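Local coordinates for oxidoreductase, short chain dehydrogenase/reductase family protein (PDB 6OW4) that catalyses the NADH-dependent 20beta-hydroxysteroid dehydrogenase reaction as a member of the short-chain dehydrogenase/reductase family, at the interface of chains A and B. Numbering follows the deposited sequence. Chains: chain A/B, Oxidoreductase, short chain dehydrogenase/reductase family protein.

The interface of chains A and B. Residues chain A 263-264, 266-268; chain B 31, 33, 36-37, 271, 276.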
loop_
_atom_site.group_PDB
_atom_site.type_symbol
_atom_site.label_atom_id
_atom_site.label_comp_id
_atom_site.label_asym_id
_atom_site.label_seq_id
_atom_site.Cartn_x
_atom_site.Cartn_y
_atom_site.Cartn_z
ATOM N N ASP A 263 5.265 24.594 9.018
ATOM C CA ASP A 263 5.181 24.240 10.463
ATOM C C ASP A 263 4.567 22.844 10.639
ATOM O O ASP A 263 4.914 22.170 11.629
ATOM C CB ASP A 263 4.377 25.280 11.248
ATOM C CG ASP A 263 2.980 25.520 10.702
ATOM O OD1 ASP A 263 2.876 26.150 9.632
ATOM O OD2 ASP A 263 2.010 25.070 11.345
ATOM N N GLU A 264 3.682 22.437 9.724
ATOM C CA GLU A 264 2.940 21.148 9.784
ATOM C C GLU A 264 3.858 19.995 9.358
ATOM O O GLU A 264 3.643 18.863 9.834
ATOM C CB GLU A 264 1.677 21.236 8.928
ATOM C CG GLU A 264 0.689 22.263 9.447
ATOM C CD GLU A 264 -0.587 22.398 8.635
ATOM O OE1 GLU A 264 -0.491 22.614 7.413
ATOM O OE2 GLU A 264 -1.675 22.280 9.226
ATOM N N ALA A 266 7.266 20.508 9.840
ATOM C CA ALA A 266 8.294 20.726 10.888
ATOM C C ALA A 266 7.934 19.942 12.158
ATOM O O ALA A 266 8.844 19.327 12.745
ATOM C CB ALA A 266 8.442 22.203 11.166
ATOM N N SER A 267 6.661 19.957 12.565
ATOM C CA SER A 267 6.152 19.220 13.753
ATOM C C SER A 267 6.331 17.709 13.548
ATOM O O SER A 267 6.640 17.019 14.538
ATOM C CB SER A 267 4.717 19.573 14.056
ATOM O OG SER A 267 3.902 19.420 12.905
ATOM N N THR A 268 6.154 17.223 12.314
ATOM C CA THR A 268 6.281 15.786 11.944
ATOM C C THR A 268 7.756 15.367 11.978
ATOM O O THR A 268 8.025 14.228 12.401
ATOM C CB THR A 268 5.659 15.484 10.573
ATOM O OG1 THR A 268 4.348 16.052 10.514
ATOM C CG2 THR A 268 5.570 14.000 10.289
ATOM N N TYR B 31 5.828 32.473 19.236
ATOM C CA TYR B 31 5.526 31.133 18.664
ATOM C C TYR B 31 6.547 30.106 19.170
ATOM O O TYR B 31 7.735 30.449 19.309
ATOM C CB TYR B 31 5.511 31.210 17.134
ATOM C CG TYR B 31 5.440 29.891 16.410
ATOM C CD1 TYR B 31 6.591 29.190 16.088
ATOM C CD2 TYR B 31 4.224 29.356 16.011
ATOM C CE1 TYR B 31 6.537 27.983 15.410
ATOM C CE2 TYR B 31 4.152 28.151 15.329
ATOM C CZ TYR B 31 5.313 27.463 15.025
ATOM O OH TYR B 31 5.252 26.279 14.350
ATOM N N ILE B 33 7.139 25.621 18.494
ATOM C CA ILE B 33 6.739 24.347 17.824
ATOM C C ILE B 33 6.242 23.354 18.885
ATOM O O ILE B 33 5.354 22.542 18.560
ATOM C CB ILE B 33 7.908 23.787 16.982
ATOM C CG1 ILE B 33 7.432 22.759 15.951
ATOM C CG2 ILE B 33 9.018 23.230 17.864
ATOM C CD1 ILE B 33 6.779 23.368 14.732
ATOM N N LYS B 36 2.458 22.993 19.919
ATOM C CA LYS B 36 1.607 22.156 19.030
ATOM C C LYS B 36 1.273 20.814 19.693
ATOM O O LYS B 36 0.311 20.174 19.233
ATOM C CB LYS B 36 2.310 21.883 17.700
ATOM C CG LYS B 36 2.472 23.090 16.792
ATOM C CD LYS B 36 3.237 22.760 15.536
ATOM C CE LYS B 36 3.101 23.818 14.463
ATOM N NZ LYS B 36 1.778 23.758 13.800
ATOM N N PHE B 37 2.049 20.393 20.699
ATOM C CA PHE B 37 1.909 19.083 21.391
ATOM C C PHE B 37 1.047 19.233 22.651
ATOM O O PHE B 37 0.658 18.198 23.232
ATOM C CB PHE B 37 3.293 18.501 21.689
ATOM C CG PHE B 37 4.108 18.221 20.453
ATOM C CD1 PHE B 37 4.945 19.189 19.924
ATOM C CD2 PHE B 37 4.016 17.002 19.798
ATOM C CE1 PHE B 37 5.685 18.939 18.778
ATOM C CE2 PHE B 37 4.757 16.754 18.653
ATOM C CZ PHE B 37 5.590 17.722 18.144
ATOM N N PHE B 271 0.757 12.817 19.433
ATOM C CA PHE B 271 1.104 13.422 18.121
ATOM C C PHE B 271 -0.167 13.575 17.275
ATOM O O PHE B 271 -0.413 14.685 16.763
ATOM C CB PHE B 271 2.156 12.591 17.383
ATOM C CG PHE B 271 2.461 13.092 15.994
ATOM C CD1 PHE B 271 3.067 14.326 15.805
ATOM C CD2 PHE B 271 2.123 12.346 14.875
ATOM C CE1 PHE B 271 3.337 14.797 14.529
ATOM C CE2 PHE B 271 2.397 12.816 13.600
ATOM C CZ PHE B 271 3.006 14.041 13.430
ATOM N N ALA B 276 0.256 19.093 16.362
ATOM C CA ALA B 276 1.506 18.576 15.755
ATOM C C ALA B 276 1.191 17.850 14.440
ATOM O O ALA B 276 2.067 17.820 13.559
ATOM C CB ALA B 276 2.216 17.665 16.728
HETATM O O HOH W 1 0.863 18.154 10.594
HETATM O O HOH W 2 1.604 21.146 12.907
#
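B:Lys36 reaches over from the 3-10 helix 33-37 of chain B to the start of helix 262-273 of chain A, where its amine forms a salt bridge with the carboxylate of A:Asp263. Along the lysine, CB and CG lead away from the B backbone, CD lies against CB of A:Ser267 at 3.8 Å, and CE rests on CB of A:Asp263. The chain then bends at its last torsion (chi4 -75°), which turns NZ onto OD2 of A:Asp263 at 2.8 Å. That carboxylate oxygen accepts through its anti lone pair, the one pointing away from OD1, and the two side chains cross at about a right angle. The hydroxyl OH of B:Tyr31 approaches the same aspartate at CB, while CD1 of B:Ile33 packs against the A:Asp263 carbonyl O.

One turn further along the helix, OG of A:Ser267 stands between its backbone N and carbonyl carbon (chi1 52°). From there it donates to the carbonyl O of B:Ala276, tilted 22° from the carbonyl plane; the modelled separation is a very short 2.5 Å. OG is also placed for a hydrogen bond to the carbonyl O of A:Asp263 at 3.2 Å, on a lone pair of that oxygen; with one proton to give, it would have to share or alternate between the two carbonyls. A water ties OG to NZ of B:Lys36, and a second water joins the A:Glu264 and B:Ala276 carbonyls. An alanine in place of A:Ser267 would probably leave the B:Ala276 carbonyl without its direct partner from chain A and the lysine-bound water without one of its anchors.

The patch belongs to a two-fold symmetric contact between identical subunits and recurs with the chains exchanged; it probably helps hold the four-chain assembly together, though the structure alone does not show the state in solution. At its far end, CZ of the B:Phe271 ring points edge-on at OG1 of A:Thr268, 3.8 Å away and in the ring plane, while that hydroxyl donates to the carbonyl O of A:Glu264 at 3.0 Å.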